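Hcp1 (Flavobacterium johnsoniae, PDB 6BDC) probably assembles as hexameric rings that stack into the tube of a type VI secretion system, whose lumen is thought to carry and chaperone effectors. Local coordinates at the interface of chains A and B. Coordinates in Å, arbitrary orientation; residue numbers count along the deposited sequence, not the author numbering. Chains: chain A/B, Hcp1.

All three contacts follow one seam, where strand 18-24 of chain A, with the residues flanking it, runs antiparallel to strand 88-98 of chain B in a constant register. Contact 3 holds one end of the seam, contact 1 its middle and contact 2 the other end. Contacts 1 and 2 share A:Leu23; their C-alpha centres are about 8 Å apart, and that of contact 3 is about 16 Å from that of contact 1 and 23 Å from that of contact 2. Helix 53-60 of chain B reinforces contacts 1 and 2. Repeated through the six-copy assembly, the seam would join neighbouring subunits into a ring.

Contact 1: the interface of chains A and B. Residues chain A 21-23, 116, 121-122; chain B 55, 93-94.
A:Leu23 and B:Tyr93 exchange two backbone hydrogen bonds as antiparallel partners. A:Leu23 N donates to B:Tyr93 O at 2.9 Å, and B:Tyr93 N returns a bond of the same length to A:Leu23 O. The neighbouring antiparallel pair, A:Asp22 with B:Lys94, turns its side chains to the other side of the sheet.

Apolar contact gathers round B:Phe55, whose ring wedges into chain A from the helix. B:Phe55 CE1 comes 3.4 Å from A:Tyr21 CE2, and CD1 lies at the edge of the tyrosine ring, in that ring's plane, so this is an edge contact and not a stack. A:Leu23 CD1 comes at about a right angle to the phenylalanine, 4.0 Å from B:Phe55 CE1. Further round the rim, A:Ile116 CD1 is 4.1 Å from B:Phe55 CZ, and the backbone of A:Gly121 borders CE2. In B:Phe55, CG is anti to the backbone N (chi1 -180°), which sends the ring from the helix toward A:Tyr21 and A:Gly121. B:Tyr93 lies alongside A:Leu23, CD2 to CD1, and B:Phe55 CA of the same chain lies above one face of the B:Tyr93 ring, toward the rim.

On the opposite side, A:Asp22 CB meets B:Lys94 CB at 3.6 Å. A:Asp22 OD2 and B:Lys94 NZ stay 5.9 Å apart, and any attraction between them is probably weak and long-range.

The site lies mid-seam, with helix 53-60 of chain B packed against strands 18-24, 115-118 and 121-124 of chain A.

Contact 2: the interface of chains A and B. Residues chain A 23-25, 37; chain B 58, 61, 90-91.
A:Gln25 and B:Val91 make the polar link here. The backbone N of A:Gln25 donates to B:Val91 O at 2.9 Å, in a nearly straight bond (170° at H) that continues the strand register just past the end of strand 18-24. The side-chain amide of the same glutamine reaches chain B as well: A:Gln25 NE2 comes 2.8 Å from B:Met90 O, but that oxygen lies well off the plane of the amide, so no N-H is aimed at it and the pair is close without being a hydrogen bond. B:Asn61, also near that amide, is poorly ordered.

The apolar contacts centre on B:Met58, a selenomethionine. Its chain bends at chi2 (73°) and chi3 (-126°), laying SE and the terminal methyl along chain A. B:Met58 CG rests 3.9 Å from A:Leu23 CB, while SE lies near the carbonyl oxygen of that leucine. Farther out, B:Met58 CE is 3.8 Å from A:Gln25 CG, the two side chains running antiparallel as they pass. B:Met58 CE meets A:Thr37 CG2 tip to tip at 4.0 Å. A:Gln25 CG touches both this methyl and the backbone of B:Val91, which approach from adjacent directions.

The site closes one end of the seam, where strand 18-24 of chain A gives way to loop; A:Thr37, farther along the same loop toward strand 41-47, comes back beside helix 53-60 of chain B.

Contact 3: the interface of chains A and B. Residues chain A 16-19; chain B 97-99.
The start of strand 18-24 in chain A, with A:Leu17 just before it, runs antiparallel to the end of strand 88-98 in chain B and the loop residue B:His99. A:Val19 and B:Phe97 exchange backbone bonds: B:Phe97 N donates to A:Val19 O at 2.8 Å, and A:Val19 N to B:Phe97 O at 2.9 Å. One step beyond the strands, B:His99 N donates to A:Leu17 O over a longer 3.2 Å.

The side chain of B:His99 folds back over chain A. CG is tucked between N and C of its own backbone (chi1 83°), which turns one face of the imidazole to A:Leu17; A:Leu17 CB is centred on that face, 3.9 Å from the ring plane of B:His99. The leucine runs alongside, its CD2 reaching 3.6 Å from B:His99 CD2. CB thus takes the middle of the face and CD2 its NE2/CD2 rim, just ahead of strand 18-24.

B:Phe97 offers an edge instead: A:Val19 CG2 lies in the plane of its ring, 3.7 Å from B:Phe97 CD2. B:Phe97 CE2 also passes 3.6 Å from A:Leu17 O. Toward the other side of the sheet, the A:Asn18 amide and B:Asp98 carboxylate lie side by side with their planes 50° apart; A:Asn18 OD1 and B:Asp98 OD2 are 3.7 Å apart, two oxygens with no hydrogen bond between them, so the pair is close without a polar grip.

The site fastens the end of the intersubunit sheet away from helix 53-60 of chain B.

Contact 1: the interface of chains A and B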
# COMPACT_ATOMS: atom_id res chain seq x y z
N TYR A 21 -11.08 15.52 -11.94
CA TYR A 21 -12.11 15.09 -12.89
C TYR A 21 -11.39 14.40 -14.03
O TYR A 21 -10.37 14.91 -14.53
CB TYR A 21 -12.96 16.26 -13.40
CG TYR A 21 -12.18 17.32 -14.15
CD1 TYR A 21 -11.50 18.32 -13.48
CD2 TYR A 21 -12.11 17.30 -15.54
CE1 TYR A 21 -10.78 19.29 -14.17
CE2 TYR A 21 -11.40 18.26 -16.24
CZ TYR A 21 -10.73 19.25 -15.54
OH TYR A 21 -10.02 20.20 -16.23
N ASP A 22 -11.89 13.24 -14.44
CA ASP A 22 -11.16 12.44 -15.40
C ASP A 22 -12.12 11.86 -16.43
O ASP A 22 -13.30 11.62 -16.14
CB ASP A 22 -10.37 11.31 -14.71
CG ASP A 22 -11.26 10.30 -14.03
OD1 ASP A 22 -11.71 9.35 -14.70
OD2 ASP A 22 -11.49 10.45 -12.81
N LEU A 23 -11.60 11.65 -17.63
CA LEU A 23 -12.33 11.03 -18.73
C LEU A 23 -11.46 9.95 -19.34
O LEU A 23 -10.23 10.05 -19.35
CB LEU A 23 -12.72 12.04 -19.81
CG LEU A 23 -13.42 13.34 -19.40
CD1 LEU A 23 -12.41 14.43 -19.06
CD2 LEU A 23 -14.34 13.82 -20.51
N ILE A 116 -19.81 18.68 -18.56
CA ILE A 116 -18.74 19.56 -18.10
C ILE A 116 -18.20 20.30 -19.31
O ILE A 116 -18.26 19.81 -20.44
CB ILE A 116 -17.61 18.81 -17.37
CG1 ILE A 116 -17.06 17.69 -18.25
CG2 ILE A 116 -18.11 18.25 -16.04
CD1 ILE A 116 -15.91 16.91 -17.61
N GLY A 121 -13.94 23.47 -24.64
CA GLY A 121 -14.04 22.03 -24.67
C GLY A 121 -15.31 21.56 -23.98
O GLY A 121 -15.75 22.14 -23.00
N GLU A 122 -15.92 20.51 -24.53
CA GLU A 122 -17.20 20.02 -24.02
C GLU A 122 -17.24 18.50 -23.96
O GLU A 122 -16.79 17.81 -24.88
CB GLU A 122 -18.36 20.50 -24.90
CG GLU A 122 -18.82 21.92 -24.64
CD GLU A 122 -20.31 22.09 -24.93
OE1 GLU A 122 -20.94 21.13 -25.44
OE2 GLU A 122 -20.86 23.17 -24.63
N PHE B 55 -7.37 19.35 -22.58
CA PHE B 55 -8.73 18.91 -22.27
C PHE B 55 -9.55 18.75 -23.54
O PHE B 55 -10.34 17.80 -23.67
CB PHE B 55 -9.38 19.90 -21.32
CG PHE B 55 -10.79 19.55 -20.93
CD1 PHE B 55 -11.03 18.68 -19.88
CD2 PHE B 55 -11.87 20.11 -21.59
CE1 PHE B 55 -12.33 18.37 -19.51
CE2 PHE B 55 -13.16 19.80 -21.23
CZ PHE B 55 -13.39 18.93 -20.19
N TYR B 93 -7.50 10.93 -19.47
CA TYR B 93 -7.15 12.29 -19.08
C TYR B 93 -7.67 12.54 -17.68
O TYR B 93 -8.75 12.07 -17.32
CB TYR B 93 -7.72 13.32 -20.06
CG TYR B 93 -7.50 14.76 -19.66
CD1 TYR B 93 -6.37 15.45 -20.09
CD2 TYR B 93 -8.42 15.44 -18.88
CE1 TYR B 93 -6.16 16.77 -19.74
CE2 TYR B 93 -8.22 16.77 -18.52
CZ TYR B 93 -7.09 17.43 -18.95
OH TYR B 93 -6.88 18.74 -18.60
N LYS B 94 -6.89 13.29 -16.89
CA LYS B 94 -7.30 13.67 -15.54
C LYS B 94 -6.57 14.94 -15.14
O LYS B 94 -5.33 14.96 -15.10
CB LYS B 94 -7.02 12.55 -14.54
CG LYS B 94 -6.91 13.03 -13.10
CD LYS B 94 -6.82 11.88 -12.11
CE LYS B 94 -6.19 12.34 -10.81
NZ LYS B 94 -6.54 11.44 -9.68

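Contact 2: the interface of chains A and B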
# COMPACT_ATOMS: atom_id res chain seq x y z
N LEU A 23 -11.60 11.65 -17.63
CA LEU A 23 -12.33 11.03 -18.73
C LEU A 23 -11.46 9.95 -19.34
O LEU A 23 -10.23 10.05 -19.35
CB LEU A 23 -12.72 12.04 -19.81
CG LEU A 23 -13.42 13.34 -19.40
CD1 LEU A 23 -12.41 14.43 -19.06
CD2 LEU A 23 -14.34 13.82 -20.51
N ALA A 24 -12.11 8.92 -19.88
CA ALA A 24 -11.37 7.79 -20.41
C ALA A 24 -12.21 7.04 -21.43
O ALA A 24 -13.43 6.94 -21.30
CB ALA A 24 -10.94 6.84 -19.28
N GLN A 25 -11.53 6.52 -22.44
CA GLN A 25 -12.10 5.55 -23.37
C GLN A 25 -11.20 4.32 -23.39
O GLN A 25 -9.98 4.42 -23.27
CB GLN A 25 -12.25 6.14 -24.78
CG GLN A 25 -11.17 7.13 -25.19
CD GLN A 25 -11.23 7.46 -26.67
OE1 GLN A 25 -11.68 6.64 -27.47
NE2 GLN A 25 -10.76 8.65 -27.04
N THR A 37 -17.02 6.66 -24.28
CA THR A 37 -16.22 7.47 -23.40
C THR A 37 -16.98 7.67 -22.12
O THR A 37 -18.20 7.59 -22.10
CB THR A 37 -15.93 8.82 -24.05
OG1 THR A 37 -15.80 8.62 -25.45
CG2 THR A 37 -14.66 9.38 -23.54
N MSE B 58 -8.93 15.50 -25.42
CA MSE B 58 -9.64 14.39 -24.81
C MSE B 58 -11.11 14.39 -25.20
O MSE B 58 -11.69 13.33 -25.45
CB MSE B 58 -9.51 14.44 -23.28
CG MSE B 58 -10.25 13.32 -22.57
SE MSE B 58 -9.37 11.58 -22.76
CE MSE B 58 -10.88 10.56 -23.46
N ASN B 61 -11.51 13.27 -28.94
CA ASN B 61 -11.59 11.82 -29.04
C ASN B 61 -10.76 11.26 -30.16
O ASN B 61 -9.59 10.93 -29.97
CB ASN B 61 -13.04 11.33 -29.16
N MSE B 90 -5.87 10.33 -27.85
CA MSE B 90 -6.13 10.58 -26.44
C MSE B 90 -7.03 9.48 -25.87
O MSE B 90 -8.13 9.26 -26.36
CB MSE B 90 -6.79 11.95 -26.24
CG MSE B 90 -5.87 13.01 -25.64
SE MSE B 90 -5.61 12.82 -23.72
CE MSE B 90 -4.83 14.57 -23.36
N VAL B 91 -6.54 8.79 -24.84
CA VAL B 91 -7.21 7.62 -24.28
C VAL B 91 -7.72 7.88 -22.87
O VAL B 91 -8.86 7.52 -22.54
CB VAL B 91 -6.27 6.39 -24.30
CG1 VAL B 91 -6.90 5.23 -23.54
CG2 VAL B 91 -5.99 5.99 -25.74

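Contact 3: the interface of chains A and B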
# COMPACT_ATOMS: atom_id res chain seq x y z
N VAL A 16 -11.74 25.00 -1.52
CA VAL A 16 -11.53 23.66 -2.04
C VAL A 16 -10.08 23.26 -1.79
O VAL A 16 -9.15 23.95 -2.20
CB VAL A 16 -11.86 23.57 -3.54
CG1 VAL A 16 -11.54 22.18 -4.03
CG2 VAL A 16 -13.31 23.88 -3.76
N LEU A 17 -9.91 22.12 -1.11
CA LEU A 17 -8.57 21.58 -0.89
C LEU A 17 -8.11 20.76 -2.09
O LEU A 17 -7.02 21.00 -2.62
CB LEU A 17 -8.55 20.76 0.40
CG LEU A 17 -9.19 21.45 1.61
CD1 LEU A 17 -9.30 20.51 2.80
CD2 LEU A 17 -8.42 22.73 2.00
N ASN A 18 -8.92 19.80 -2.53
CA ASN A 18 -8.57 18.93 -3.65
C ASN A 18 -9.71 18.87 -4.64
O ASN A 18 -10.88 18.81 -4.25
CB ASN A 18 -8.24 17.51 -3.18
CG ASN A 18 -6.99 17.44 -2.32
OD1 ASN A 18 -6.35 18.45 -2.04
ND2 ASN A 18 -6.64 16.24 -1.87
N VAL A 19 -9.37 18.87 -5.93
CA VAL A 19 -10.33 18.58 -6.99
C VAL A 19 -9.69 17.61 -7.97
O VAL A 19 -8.46 17.54 -8.09
CB VAL A 19 -10.81 19.84 -7.75
CG1 VAL A 19 -12.32 19.82 -7.91
CG2 VAL A 19 -10.32 21.11 -7.07
N PHE B 97 -6.20 18.96 -8.91
CA PHE B 97 -5.66 20.01 -8.06
C PHE B 97 -5.50 19.48 -6.65
O PHE B 97 -6.45 18.95 -6.07
CB PHE B 97 -6.56 21.25 -8.06
CG PHE B 97 -6.19 22.25 -7.00
CD1 PHE B 97 -4.91 22.79 -6.95
CD2 PHE B 97 -7.11 22.66 -6.06
CE1 PHE B 97 -4.57 23.71 -5.98
CE2 PHE B 97 -6.77 23.58 -5.09
CZ PHE B 97 -5.50 24.10 -5.05
N ASP B 98 -4.30 19.64 -6.10
CA ASP B 98 -3.99 19.25 -4.73
C ASP B 98 -3.25 20.40 -4.07
O ASP B 98 -2.13 20.73 -4.48
CB ASP B 98 -3.15 17.97 -4.69
CG ASP B 98 -2.42 17.80 -3.37
OD1 ASP B 98 -1.30 18.33 -3.23
OD2 ASP B 98 -2.96 17.12 -2.47
N HIS B 99 -3.87 21.02 -3.06
CA HIS B 99 -3.25 22.15 -2.39
C HIS B 99 -2.07 21.74 -1.52
O HIS B 99 -1.36 22.61 -1.00
CB HIS B 99 -4.30 22.91 -1.56
CG HIS B 99 -4.54 22.32 -0.20
ND1 HIS B 99 -4.34 20.99 0.09
CD2 HIS B 99 -4.98 22.89 0.95
CE1 HIS B 99 -4.64 20.77 1.36
NE2 HIS B 99 -5.03 21.90 1.90